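Long-range contacts in regulatory protein E2 (Bovine papillomavirus type 1, PDB 2JEX), which probably regulates viral transcription and, together with protein E1, helps start viral DNA replication, its N-terminal transactivation domain being the part described here: residues W33-R37 and A72-L77; E90-D96 and C109-G113; V133-L137 and A148-A152; A152-Y158 and R167-F173; T183-S187 and Y195-S199. The protein carries 1 engineered substitution. All coordinates share one frame; numbering follows the deposited sequence.

Contact 1 lies in the helical part of the transactivation domain, and contacts 3, 4 and 5 lie in its antiparallel sheet. Contact 2 sits between them, fixing a loop to strand 110-120 and touching contact 1 through Met75 and Phe110. Contacts 3 and 4 share Ala152, and Tyr186 of contact 5 bonds to Gly154 of contact 4. All five are partly buried. Contact 3 has an alanine, valine and leucine centre, whereas contact 4 groups four aromatic rings, Phe173 buried among them, round a buried, bonded carboxylate. Contact 5, farthest from the chain centre, has the most exposed residues, though Tyr186 is buried. Contacts 1 and 2 both use a tryptophan face, against Met75 in the first and the Lys112 ammonium in the second.

Contact 1 (W33-R37 and A72-L77)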
# COMPACT_ATOMS: atom_id res chain seq x y z
N TRP A 33 0.29 -4.04 13.62
CA TRP A 33 -1.05 -4.12 13.04
C TRP A 33 -2.04 -4.85 13.92
O TRP A 33 -3.23 -4.55 13.88
CB TRP A 33 -1.04 -4.71 11.63
CG TRP A 33 -0.58 -3.70 10.64
CD1 TRP A 33 0.62 -3.67 9.99
CD2 TRP A 33 -1.30 -2.54 10.22
NE1 TRP A 33 0.69 -2.56 9.17
CE2 TRP A 33 -0.47 -1.85 9.29
CE3 TRP A 33 -2.57 -2.01 10.52
CZ2 TRP A 33 -0.87 -0.66 8.67
CZ3 TRP A 33 -2.97 -0.83 9.89
CH2 TRP A 33 -2.11 -0.17 8.98
N THR A 34 -1.54 -5.79 14.72
CA THR A 34 -2.36 -6.50 15.68
C THR A 34 -2.80 -5.57 16.82
O THR A 34 -3.87 -5.74 17.40
CB THR A 34 -1.60 -7.70 16.25
OG1 THR A 34 -0.45 -7.24 16.95
CG2 THR A 34 -1.12 -8.58 15.12
N ALA A 35 -1.96 -4.57 17.12
CA ALA A 35 -2.28 -3.55 18.10
C ALA A 35 -3.26 -2.52 17.54
O ALA A 35 -4.10 -2.00 18.28
CB ALA A 35 -1.02 -2.88 18.60
N VAL A 36 -3.15 -2.23 16.24
CA VAL A 36 -4.13 -1.35 15.57
C VAL A 36 -5.50 -2.03 15.57
O VAL A 36 -6.51 -1.38 15.84
CB VAL A 36 -3.71 -0.96 14.12
CG1 VAL A 36 -4.77 -0.05 13.48
CG2 VAL A 36 -2.35 -0.25 14.09
N ARG A 37 -5.50 -3.34 15.32
CA ARG A 37 -6.69 -4.17 15.33
C ARG A 37 -7.38 -4.15 16.70
O ARG A 37 -8.58 -3.89 16.79
CB ARG A 37 -6.31 -5.60 14.97
CG ARG A 37 -7.45 -6.60 15.09
CD ARG A 37 -6.99 -7.97 14.66
NE ARG A 37 -8.09 -8.94 14.68
CZ ARG A 37 -8.01 -10.17 14.19
NH1 ARG A 37 -6.88 -10.59 13.65
NH2 ARG A 37 -9.06 -10.99 14.26
N ALA A 72 -6.72 -3.32 9.54
CA ALA A 72 -5.68 -3.87 10.39
C ALA A 72 -5.74 -5.40 10.43
O ALA A 72 -4.70 -6.04 10.44
CB ALA A 72 -5.77 -3.27 11.79
N ILE A 73 -6.94 -5.98 10.46
CA ILE A 73 -7.10 -7.43 10.32
C ILE A 73 -6.42 -7.91 9.03
O ILE A 73 -5.57 -8.81 9.06
CB ILE A 73 -8.61 -7.83 10.35
CG1 ILE A 73 -9.18 -7.69 11.77
CG2 ILE A 73 -8.82 -9.26 9.85
CD1 ILE A 73 -10.73 -7.62 11.86
N GLU A 74 -6.76 -7.26 7.91
CA GLU A 74 -6.22 -7.57 6.59
C GLU A 74 -4.69 -7.47 6.53
O GLU A 74 -4.04 -8.32 5.90
CB GLU A 74 -6.84 -6.68 5.52
CG GLU A 74 -6.33 -6.99 4.13
CD GLU A 74 -7.14 -6.35 3.03
OE1 GLU A 74 -8.08 -5.57 3.35
OE2 GLU A 74 -6.84 -6.61 1.85
N MET A 75 -4.14 -6.43 7.15
CA MET A 75 -2.70 -6.23 7.22
C MET A 75 -2.05 -7.31 8.08
O MET A 75 -1.11 -7.97 7.65
CB MET A 75 -2.35 -4.83 7.73
CG MET A 75 -2.74 -3.68 6.80
SD MET A 75 -2.09 -3.76 5.11
CE MET A 75 -0.51 -2.93 5.33
N GLN A 76 -2.58 -7.51 9.28
CA GLN A 76 -2.08 -8.54 10.19
C GLN A 76 -1.99 -9.93 9.56
O GLN A 76 -0.91 -10.54 9.56
CB GLN A 76 -2.95 -8.62 11.44
CG GLN A 76 -2.50 -9.71 12.39
CD GLN A 76 -3.48 -9.99 13.52
OE1 GLN A 76 -4.35 -9.18 13.82
NE2 GLN A 76 -3.31 -11.13 14.17
N LEU A 77 -3.11 -10.42 9.04
CA LEU A 77 -3.20 -11.75 8.43
C LEU A 77 -2.32 -11.87 7.20
O LEU A 77 -1.64 -12.88 7.03
CB LEU A 77 -4.65 -12.12 8.10
CG LEU A 77 -5.65 -12.11 9.26
CD1 LEU A 77 -7.04 -12.56 8.82
CD2 LEU A 77 -5.16 -12.95 10.44
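Trp33 and Arg37 on helix 26-48 pack against Ala72, Ile73, Met75 and Gln76 on helix 62-83, joining two members of the helical bundle at the N-terminal end of the transactivation domain. The two short segments run nearly antiparallel, at 154°, with their axes 8.2 Å apart. On the buried side the flat of the Trp33 indole receives Met75, whose CB stands 3.6 Å from the centroid of the five-membered ring in a CH-pi contact. The bend at chi2 sets Met75 SD above the six-membered ring at 5.1 Å, a Met-aromatic contact at some distance, and the one at chi3 brings CE back toward Trp33 NE1. The methyl of Ala72 fills the space between the backbones, with CB 3.7 Å from Trp33 CE3 and 3.8 Å from Val36 CG1. Toward the surface, Arg37 is a knob among Ala72, Ile73, Gln76 and Leu77. Its chain reaches out fully extended, with CG anti to the backbone N (chi1 174°), and the guanidinium lays one face on Ile73 CG1, 3.3 Å from NE. In its own plane NH1 gives a nearly straight hydrogen bond (164°) to Gln76 OE1 at 2.9 Å, although it meets that oxygen from above the amide plane. Gln76 NE2 in turn bonds to Gln80, and Trp33 NE1 to the carbonyl of Thr97. The interface is thus graded: aromatic, sulfur and methyl groups pack on the buried side, while the charged end of Arg37 lies on the partly exposed side, with its flat face on hydrocarbon and its edge turned to an amide oxygen.

Contact 2 (E90-D96 and C109-G113); sequences EPWSLLD and CFKKG
Lys112, on strand 110-120, an inner strand of the antiparallel sheet, reaches across to Trp92 and Glu90 in the loop between helix 62-83 and helix 99-103. The tight part is the cation-pi site around its ammonium. A bend at chi3 (-77°) carries CE and NZ over the indole, where NZ stands 3.7 Å from the centroid of the five-membered ring and CE lies over the six-membered ring. There NZ donates to Pro91 O at 2.6 Å and forms a salt bridge with Glu90 OE2 at 3.1 Å, using the anti lone pair of that oxygen. Carbonyl, carboxylate and aromatic face together should favour the charged form of the lysine.

The looser side is at the partly exposed Asp96. Here the aliphatic part of Lys112 merely crosses the Asp96 carboxylate, CG being 3.5 Å from OD1, while that oxygen makes a salt bridge with Arg101. The other oxygen, OD2, takes bonds from both Ser93 N and Ser93 OG on one face of its plane, and Ser93 OG accepts from Asp96 N in an ST motif, which fixes the loop's turn. On the buried side, Trp92 CZ3 rests 3.8 Å from Phe110 CB.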
# COMPACT_ATOMS: atom_id res chain seq x y z
N GLU A 90 13.43 -10.82 4.46
CA GLU A 90 13.81 -9.51 3.93
C GLU A 90 13.57 -8.38 4.94
O GLU A 90 12.79 -8.54 5.88
CB GLU A 90 13.01 -9.22 2.65
CG GLU A 90 13.14 -10.29 1.57
CD GLU A 90 12.30 -9.99 0.33
OE1 GLU A 90 12.17 -10.89 -0.53
OE2 GLU A 90 11.78 -8.85 0.22
N PRO A 91 14.25 -7.23 4.76
CA PRO A 91 13.95 -6.08 5.62
C PRO A 91 12.64 -5.40 5.22
O PRO A 91 12.41 -5.16 4.03
CB PRO A 91 15.14 -5.13 5.39
CG PRO A 91 16.09 -5.86 4.48
CD PRO A 91 15.30 -6.91 3.78
N TRP A 92 11.80 -5.11 6.20
CA TRP A 92 10.52 -4.45 5.97
C TRP A 92 10.40 -3.28 6.92
O TRP A 92 10.47 -3.45 8.13
CB TRP A 92 9.35 -5.42 6.22
CG TRP A 92 9.24 -6.48 5.18
CD1 TRP A 92 9.84 -7.71 5.18
CD2 TRP A 92 8.48 -6.41 3.97
NE1 TRP A 92 9.51 -8.41 4.05
CE2 TRP A 92 8.67 -7.63 3.29
CE3 TRP A 92 7.65 -5.43 3.39
CZ2 TRP A 92 8.07 -7.91 2.05
CZ3 TRP A 92 7.05 -5.71 2.16
CH2 TRP A 92 7.27 -6.94 1.51
N SER A 93 10.20 -2.09 6.37
CA SER A 93 10.00 -0.92 7.21
C SER A 93 8.52 -0.69 7.52
O SER A 93 7.63 -1.42 7.05
CB SER A 93 10.61 0.31 6.53
OG SER A 93 9.86 0.62 5.37
N LEU A 94 8.27 0.34 8.32
CA LEU A 94 6.91 0.79 8.60
C LEU A 94 6.18 1.17 7.31
O LEU A 94 5.05 0.73 7.09
CB LEU A 94 6.94 1.96 9.59
CG LEU A 94 7.28 1.62 11.04
CD1 LEU A 94 7.54 2.89 11.82
CD2 LEU A 94 6.18 0.81 11.70
N LEU A 95 6.83 1.94 6.45
CA LEU A 95 6.20 2.38 5.21
C LEU A 95 5.95 1.25 4.21
O LEU A 95 4.93 1.28 3.50
CB LEU A 95 7.00 3.51 4.57
CG LEU A 95 6.83 4.86 5.28
CD1 LEU A 95 7.70 5.91 4.62
CD2 LEU A 95 5.36 5.32 5.32
N ASP A 96 6.85 0.27 4.15
CA ASP A 96 6.67 -0.88 3.25
C ASP A 96 5.41 -1.65 3.64
O ASP A 96 4.76 -2.26 2.79
CB ASP A 96 7.87 -1.84 3.32
CG ASP A 96 9.19 -1.16 3.00
OD1 ASP A 96 9.24 -0.34 2.06
OD2 ASP A 96 10.18 -1.47 3.69
N CYS A 109 -1.36 -5.29 -2.56
CA CYS A 109 -0.05 -5.94 -2.53
C CYS A 109 0.99 -5.05 -1.85
O CYS A 109 0.90 -3.82 -1.91
CB CYS A 109 0.41 -6.37 -3.94
SG CYS A 109 0.93 -5.04 -5.09
N PHE A 110 1.96 -5.68 -1.20
CA PHE A 110 3.02 -4.94 -0.54
C PHE A 110 4.11 -4.58 -1.55
O PHE A 110 4.30 -5.28 -2.55
CB PHE A 110 3.56 -5.71 0.67
CG PHE A 110 2.49 -6.05 1.69
CD1 PHE A 110 1.98 -7.35 1.77
CD2 PHE A 110 1.98 -5.08 2.54
CE1 PHE A 110 0.98 -7.66 2.69
CE2 PHE A 110 0.98 -5.39 3.47
CZ PHE A 110 0.48 -6.68 3.55
N LYS A 111 4.78 -3.46 -1.32
CA LYS A 111 5.65 -2.86 -2.33
C LYS A 111 6.91 -2.24 -1.75
O LYS A 111 6.84 -1.49 -0.78
CB LYS A 111 4.89 -1.79 -3.14
CG LYS A 111 3.45 -2.12 -3.49
CD LYS A 111 2.91 -1.13 -4.49
CE LYS A 111 1.42 -0.92 -4.39
NZ LYS A 111 0.62 -2.13 -4.00
N LYS A 112 8.05 -2.56 -2.35
CA LYS A 112 9.32 -1.91 -2.01
C LYS A 112 10.05 -1.42 -3.27
O LYS A 112 9.84 -1.96 -4.36
CB LYS A 112 10.22 -2.84 -1.19
CG LYS A 112 9.61 -3.30 0.15
CD LYS A 112 10.64 -3.92 1.08
CE LYS A 112 10.97 -5.34 0.66
NZ LYS A 112 11.59 -6.13 1.76
N GLY A 113 10.90 -0.41 -3.11
CA GLY A 113 11.70 0.12 -4.21
C GLY A 113 10.93 1.14 -5.04
O GLY A 113 10.52 0.85 -6.16

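Contact 3 (V133-L137 and A148-A152); sequences VYSNL and AKAGA
Ala150 CB lies between Val133 and Leu137 at the apolar centre of this contact, 3.8 Å from Val133 CG1 and likewise 3.8 Å from Leu137 CD1. Val133 holds CG1 anti to its backbone N (chi1 -177°), which brings that methyl to the alanine, while its other methyl, CG2, packs on Leu157 of the next strand. Leu137 and Ala148 continue the apolar face, their CB atoms 4.2 Å apart.

Outside this patch the backbones take over. Leu137 and Ala148 form an antiparallel hydrogen-bonded pair, with Leu137 N to Ala148 O at 2.7 Å and Ala148 N to Leu137 O at 2.6 Å. Regular pairing does not extend through Ser135, where helical backbone angles (psi -22°) turn the strand a corner. Across this break the Ser135 carbonyl is met by carbon: Lys149 CA approaches Ser135 O at 3.3 Å in a CA-H...O contact, and Lys149 CG also comes close to the same oxygen. At the polar edge Ser135, Asn136 and Lys149 direct their CB atoms away from the partner segment, on the side remote from the apolar patch. The whole is an antiparallel beta hairpin, strands 128-140 and 145-152, at the middle of the domain's sheet, with one arm kinked.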
# COMPACT_ATOMS: atom_id res chain seq x y z
N VAL A 133 6.31 4.37 -9.00
CA VAL A 133 6.32 2.95 -9.36
C VAL A 133 7.25 2.18 -8.42
O VAL A 133 8.31 2.68 -8.04
CB VAL A 133 6.72 2.75 -10.84
CG1 VAL A 133 6.67 1.27 -11.25
CG2 VAL A 133 5.80 3.55 -11.74
N TYR A 134 6.85 0.97 -8.05
CA TYR A 134 7.62 0.13 -7.14
C TYR A 134 8.26 -1.03 -7.88
O TYR A 134 7.59 -1.75 -8.61
CB TYR A 134 6.75 -0.33 -5.96
CG TYR A 134 6.33 0.82 -5.07
CD1 TYR A 134 5.13 1.51 -5.28
CD2 TYR A 134 7.17 1.26 -4.05
CE1 TYR A 134 4.76 2.58 -4.47
CE2 TYR A 134 6.81 2.34 -3.24
CZ TYR A 134 5.61 3.00 -3.46
OH TYR A 134 5.27 4.07 -2.66
N SER A 135 9.57 -1.20 -7.71
CA SER A 135 10.32 -2.22 -8.44
C SER A 135 10.02 -3.63 -7.92
O SER A 135 10.22 -4.61 -8.64
CB SER A 135 11.83 -1.95 -8.37
OG SER A 135 12.31 -2.04 -7.04
N ASN A 136 9.53 -3.71 -6.68
CA ASN A 136 9.28 -4.99 -6.03
C ASN A 136 7.87 -5.07 -5.46
O ASN A 136 7.50 -4.28 -4.59
CB ASN A 136 10.35 -5.28 -4.95
CG ASN A 136 11.77 -5.28 -5.52
OD1 ASN A 136 12.03 -5.83 -6.60
ND2 ASN A 136 12.70 -4.67 -4.79
N LEU A 137 7.10 -6.01 -5.99
CA LEU A 137 5.70 -6.19 -5.60
C LEU A 137 5.49 -7.60 -5.10
O LEU A 137 5.90 -8.57 -5.74
CB LEU A 137 4.76 -5.93 -6.79
CG LEU A 137 4.81 -4.61 -7.57
CD1 LEU A 137 3.80 -4.63 -8.72
CD2 LEU A 137 4.55 -3.42 -6.67
N ALA A 148 6.87 -9.84 -7.85
CA ALA A 148 6.64 -9.31 -9.18
C ALA A 148 7.40 -7.99 -9.33
O ALA A 148 7.64 -7.30 -8.35
CB ALA A 148 5.16 -9.12 -9.44
N LYS A 149 7.79 -7.67 -10.56
CA LYS A 149 8.47 -6.41 -10.83
C LYS A 149 7.55 -5.49 -11.60
O LYS A 149 6.82 -5.92 -12.49
CB LYS A 149 9.77 -6.66 -11.62
CG LYS A 149 10.99 -7.09 -10.76
CD LYS A 149 10.88 -8.54 -10.27
CE LYS A 149 12.20 -9.05 -9.72
NZ LYS A 149 12.17 -10.53 -9.53
N ALA A 150 7.57 -4.21 -11.25
CA ALA A 150 6.77 -3.23 -11.95
C ALA A 150 7.64 -2.27 -12.74
O ALA A 150 8.78 -1.97 -12.35
CB ALA A 150 5.87 -2.46 -10.98
N GLY A 151 7.10 -1.79 -13.86
CA GLY A 151 7.78 -0.81 -14.68
C GLY A 151 6.77 -0.05 -15.51
O GLY A 151 5.57 -0.29 -15.40
N ALA A 152 7.28 0.85 -16.34
CA ALA A 152 6.49 1.62 -17.29
C ALA A 152 7.07 1.53 -18.70
O ALA A 152 8.29 1.43 -18.89
CB ALA A 152 6.43 3.07 -16.86

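Contact 4 (A152-Y158 and R167-F173); sequences ADGTGLY and RIYYSAF. Engineered in segment 167-173: Ala172 (natural residue Arg).
Tyr158 and Tyr169 pair across the beta hairpin of strands 157-161 and 166-169, at one edge of the domain's sheet, as an antiparallel non-hydrogen-bonded pair. In the loop leading into it, Asp153 OD2 accepts from Thr155 N in an Asx turn and also from Gly156 N, completing an Asx motif. The other oxygen, OD1, faces the partner strand, taking a 2.5 Å bond from Tyr169 OH on its syn lone pair and a salt bridge from Arg167 NH1, whose hydrogen bond is weak in angle. One carboxylate thereby ties the turn to the outer strand.

The Tyr169 ring is held between Thr155 CG2 on one face and Tyr158 CB on the other. Tyr158 also turns its ring edge toward that latter face, with planes 64° apart, and its own face carries Arg167 CD, 3.4 Å from the ring centroid. Further along, Leu157 O accepts from both Tyr170 N and Ser171 N, a pattern consistent with a classic beta bulge. Leu157 CB lies over the Tyr170 ring, and Leu157 CD2 meets Phe173 CZ at 3.5 Å. Phe173 closes the contact: its ring is covered by Gly156 CA, 3.8 Å from the centroid, and its backbone N donates to Thr155 O at 2.7 Å.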
# COMPACT_ATOMS: atom_id res chain seq x y z
N ALA A 152 7.28 0.85 -16.34
CA ALA A 152 6.49 1.62 -17.29
C ALA A 152 7.07 1.53 -18.70
O ALA A 152 8.29 1.43 -18.89
CB ALA A 152 6.43 3.07 -16.86
N ASP A 153 6.18 1.55 -19.69
CA ASP A 153 6.58 1.66 -21.09
C ASP A 153 5.65 2.66 -21.79
O ASP A 153 5.05 3.50 -21.12
CB ASP A 153 6.58 0.29 -21.77
CG ASP A 153 5.23 -0.41 -21.70
OD1 ASP A 153 5.20 -1.64 -21.89
OD2 ASP A 153 4.20 0.26 -21.45
N GLY A 154 5.54 2.56 -23.11
CA GLY A 154 4.68 3.47 -23.89
C GLY A 154 3.19 3.28 -23.66
O GLY A 154 2.40 4.17 -23.95
N THR A 155 2.80 2.12 -23.15
CA THR A 155 1.40 1.78 -22.96
C THR A 155 0.90 2.22 -21.56
O THR A 155 -0.17 2.81 -21.43
CB THR A 155 1.16 0.27 -23.23
OG1 THR A 155 1.57 -0.04 -24.56
CG2 THR A 155 -0.30 -0.11 -23.06
N GLY A 156 1.70 1.93 -20.54
CA GLY A 156 1.30 2.23 -19.18
C GLY A 156 2.22 1.64 -18.14
O GLY A 156 3.36 1.26 -18.41
N LEU A 157 1.70 1.57 -16.92
CA LEU A 157 2.39 0.92 -15.82
C LEU A 157 1.88 -0.50 -15.74
O LEU A 157 0.70 -0.76 -15.97
CB LEU A 157 2.12 1.68 -14.53
CG LEU A 157 2.24 3.21 -14.57
CD1 LEU A 157 1.59 3.83 -13.32
CD2 LEU A 157 3.67 3.62 -14.65
N TYR A 158 2.79 -1.43 -15.46
CA TYR A 158 2.53 -2.86 -15.62
C TYR A 158 3.38 -3.64 -14.64
O TYR A 158 4.39 -3.14 -14.14
CB TYR A 158 2.90 -3.30 -17.05
CG TYR A 158 4.40 -3.25 -17.31
CD1 TYR A 158 5.23 -4.29 -16.91
CD2 TYR A 158 4.98 -2.15 -17.95
CE1 TYR A 158 6.60 -4.25 -17.12
CE2 TYR A 158 6.36 -2.10 -18.19
CZ TYR A 158 7.16 -3.15 -17.76
OH TYR A 158 8.52 -3.13 -17.98
N ARG A 167 3.63 -8.65 -19.82
CA ARG A 167 3.38 -7.47 -18.99
C ARG A 167 1.89 -7.33 -18.75
O ARG A 167 1.09 -7.36 -19.69
CB ARG A 167 3.92 -6.22 -19.68
CG ARG A 167 5.41 -6.27 -19.96
CD ARG A 167 5.91 -4.95 -20.49
NE ARG A 167 7.27 -5.04 -21.00
CZ ARG A 167 8.03 -3.99 -21.34
NH1 ARG A 167 7.56 -2.76 -21.21
NH2 ARG A 167 9.26 -4.19 -21.82
N ILE A 168 1.51 -7.18 -17.48
CA ILE A 168 0.10 -6.98 -17.12
C ILE A 168 -0.12 -5.56 -16.62
O ILE A 168 0.37 -5.16 -15.56
CB ILE A 168 -0.42 -8.07 -16.15
CG1 ILE A 168 -0.41 -9.44 -16.85
CG2 ILE A 168 -1.85 -7.76 -15.69
CD1 ILE A 168 -0.10 -10.62 -15.96
N TYR A 169 -0.86 -4.79 -17.42
CA TYR A 169 -1.02 -3.36 -17.19
C TYR A 169 -2.10 -3.05 -16.17
O TYR A 169 -3.22 -3.56 -16.28
CB TYR A 169 -1.31 -2.64 -18.51
CG TYR A 169 -0.16 -2.71 -19.49
CD1 TYR A 169 0.82 -1.71 -19.51
CD2 TYR A 169 -0.03 -3.78 -20.38
CE1 TYR A 169 1.89 -1.78 -20.39
CE2 TYR A 169 1.03 -3.85 -21.27
CZ TYR A 169 1.98 -2.85 -21.27
OH TYR A 169 3.03 -2.91 -22.15
N TYR A 170 -1.74 -2.24 -15.18
CA TYR A 170 -2.70 -1.76 -14.18
C TYR A 170 -3.06 -0.29 -14.42
O TYR A 170 -4.03 0.22 -13.87
CB TYR A 170 -2.21 -2.01 -12.75
CG TYR A 170 -0.93 -1.31 -12.33
CD1 TYR A 170 -0.96 -0.03 -11.77
CD2 TYR A 170 0.31 -1.94 -12.45
CE1 TYR A 170 0.21 0.61 -11.37
CE2 TYR A 170 1.50 -1.31 -12.06
CZ TYR A 170 1.43 -0.04 -11.51
OH TYR A 170 2.58 0.60 -11.12
N SER A 171 -2.25 0.37 -15.24
CA SER A 171 -2.50 1.74 -15.64
C SER A 171 -2.27 1.85 -17.14
O SER A 171 -1.43 1.14 -17.71
CB SER A 171 -1.57 2.68 -14.89
OG SER A 171 -2.09 3.99 -14.81
N ALA A 172 -3.04 2.71 -17.80
CA ALA A 172 -2.86 2.96 -19.23
C ALA A 172 -2.57 4.43 -19.44
O ALA A 172 -3.36 5.28 -19.02
CB ALA A 172 -4.10 2.54 -20.00
N PHE A 173 -1.46 4.75 -20.09
CA PHE A 173 -1.11 6.15 -20.33
C PHE A 173 -2.03 6.84 -21.34
O PHE A 173 -2.15 8.07 -21.34
CB PHE A 173 0.37 6.31 -20.71
CG PHE A 173 1.33 6.05 -19.58
CD1 PHE A 173 1.07 6.55 -18.30
CD2 PHE A 173 2.49 5.33 -19.79
CE1 PHE A 173 1.96 6.32 -17.24
CE2 PHE A 173 3.38 5.09 -18.75
CZ PHE A 173 3.11 5.59 -17.47

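Contact 5 (T183-S187 and Y195-S199)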
# COMPACT_ATOMS: atom_id res chain seq x y z
N THR A 183 -3.42 16.64 -27.89
CA THR A 183 -3.08 15.90 -29.12
C THR A 183 -3.19 14.37 -28.99
O THR A 183 -3.56 13.69 -29.94
CB THR A 183 -1.65 16.25 -29.60
OG1 THR A 183 -0.72 15.99 -28.53
CG2 THR A 183 -1.56 17.71 -30.03
N GLY A 184 -2.84 13.82 -27.83
CA GLY A 184 -2.90 12.36 -27.65
C GLY A 184 -1.53 11.70 -27.55
O GLY A 184 -1.42 10.56 -27.10
N HIS A 185 -0.50 12.44 -27.95
CA HIS A 185 0.87 11.97 -27.86
C HIS A 185 1.46 12.29 -26.49
O HIS A 185 1.00 13.19 -25.80
CB HIS A 185 1.72 12.61 -28.95
CG HIS A 185 1.22 12.33 -30.33
ND1 HIS A 185 0.20 13.04 -30.92
CD2 HIS A 185 1.61 11.41 -31.25
CE1 HIS A 185 -0.02 12.58 -32.13
NE2 HIS A 185 0.83 11.59 -32.36
N TYR A 186 2.46 11.52 -26.10
CA TYR A 186 3.11 11.70 -24.81
C TYR A 186 4.42 10.94 -24.85
O TYR A 186 4.65 10.13 -25.75
CB TYR A 186 2.21 11.20 -23.67
CG TYR A 186 1.73 9.78 -23.86
CD1 TYR A 186 2.47 8.70 -23.37
CD2 TYR A 186 0.54 9.51 -24.53
CE1 TYR A 186 2.04 7.39 -23.53
CE2 TYR A 186 0.10 8.20 -24.71
CZ TYR A 186 0.85 7.14 -24.21
OH TYR A 186 0.42 5.85 -24.38
N SER A 187 5.29 11.23 -23.89
CA SER A 187 6.56 10.53 -23.77
C SER A 187 6.75 10.16 -22.31
O SER A 187 6.39 10.93 -21.41
CB SER A 187 7.72 11.38 -24.30
OG SER A 187 7.95 12.51 -23.47
N TYR A 195 10.16 6.48 -23.65
CA TYR A 195 9.19 5.83 -24.52
C TYR A 195 8.30 6.89 -25.15
O TYR A 195 8.10 7.96 -24.57
CB TYR A 195 8.30 4.89 -23.69
CG TYR A 195 9.03 3.77 -23.00
CD1 TYR A 195 9.54 3.94 -21.71
CD2 TYR A 195 9.19 2.52 -23.62
CE1 TYR A 195 10.20 2.91 -21.06
CE2 TYR A 195 9.85 1.48 -22.97
CZ TYR A 195 10.35 1.68 -21.69
OH TYR A 195 11.01 0.67 -21.04
N ALA A 196 7.77 6.59 -26.33
CA ALA A 196 6.72 7.39 -26.94
C ALA A 196 5.41 6.61 -26.93
O ALA A 196 5.42 5.37 -26.87
CB ALA A 196 7.09 7.79 -28.35
N GLY A 197 4.29 7.34 -26.99
CA GLY A 197 2.97 6.73 -27.03
C GLY A 197 1.93 7.66 -27.60
O GLY A 197 2.13 8.88 -27.66
N VAL A 198 0.81 7.09 -28.03
CA VAL A 198 -0.33 7.83 -28.57
C VAL A 198 -1.64 7.18 -28.11
O VAL A 198 -1.65 6.01 -27.72
CB VAL A 198 -0.35 7.85 -30.14
CG1 VAL A 198 -1.13 9.06 -30.65
CG2 VAL A 198 1.05 7.83 -30.75
N SER A 199 -2.73 7.93 -28.16
CA SER A 199 -4.07 7.38 -27.96
C SER A 199 -4.99 7.79 -29.11
O SER A 199 -5.98 7.12 -29.39
CB SER A 199 -4.65 7.88 -26.64
OG SER A 199 -3.61 8.24 -25.78
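Tyr186 and Gly197 face each other as an antiparallel hydrogen-bonded pair, their segments running 171° apart, with Tyr186 N to Gly197 O and Gly197 N to Tyr186 O both 3.1 Å; Ser187 and Ala196 follow as a non-hydrogen-bonded pair. Beyond the regular pairing Gly184 O receives a weak bond from Ser199 N, and Val198 CA also points a hydrogen at that carbonyl from 3.3 Å.

The main side-chain contact is the Tyr186 ring laid across the glycine. CG is held between the backbone N and the carbonyl carbon (chi1 53°), which folds the ring over the neighbouring strand and sets Gly197 CA 3.9 Å from its centroid, a CH-pi contact on the face. The glycine backbone comes this close because no CB intervenes. The hydroxyl reaches past it to Gly154 O, and Phe173 packs on the same tyrosine, linking the hairpin to the loop before strand 157-161 and to the start of helix 173-180.

On the exposed side His185 and Val198 run alongside each other in the same direction; Val198 CG1 sits over one imidazole face, 3.8 Å from the centroid. An aromatic ring over a cross-strand glycine thus secures the beta hairpin of strands 186-189 and 194-197, which forms the other edge of the domain's antiparallel sheet.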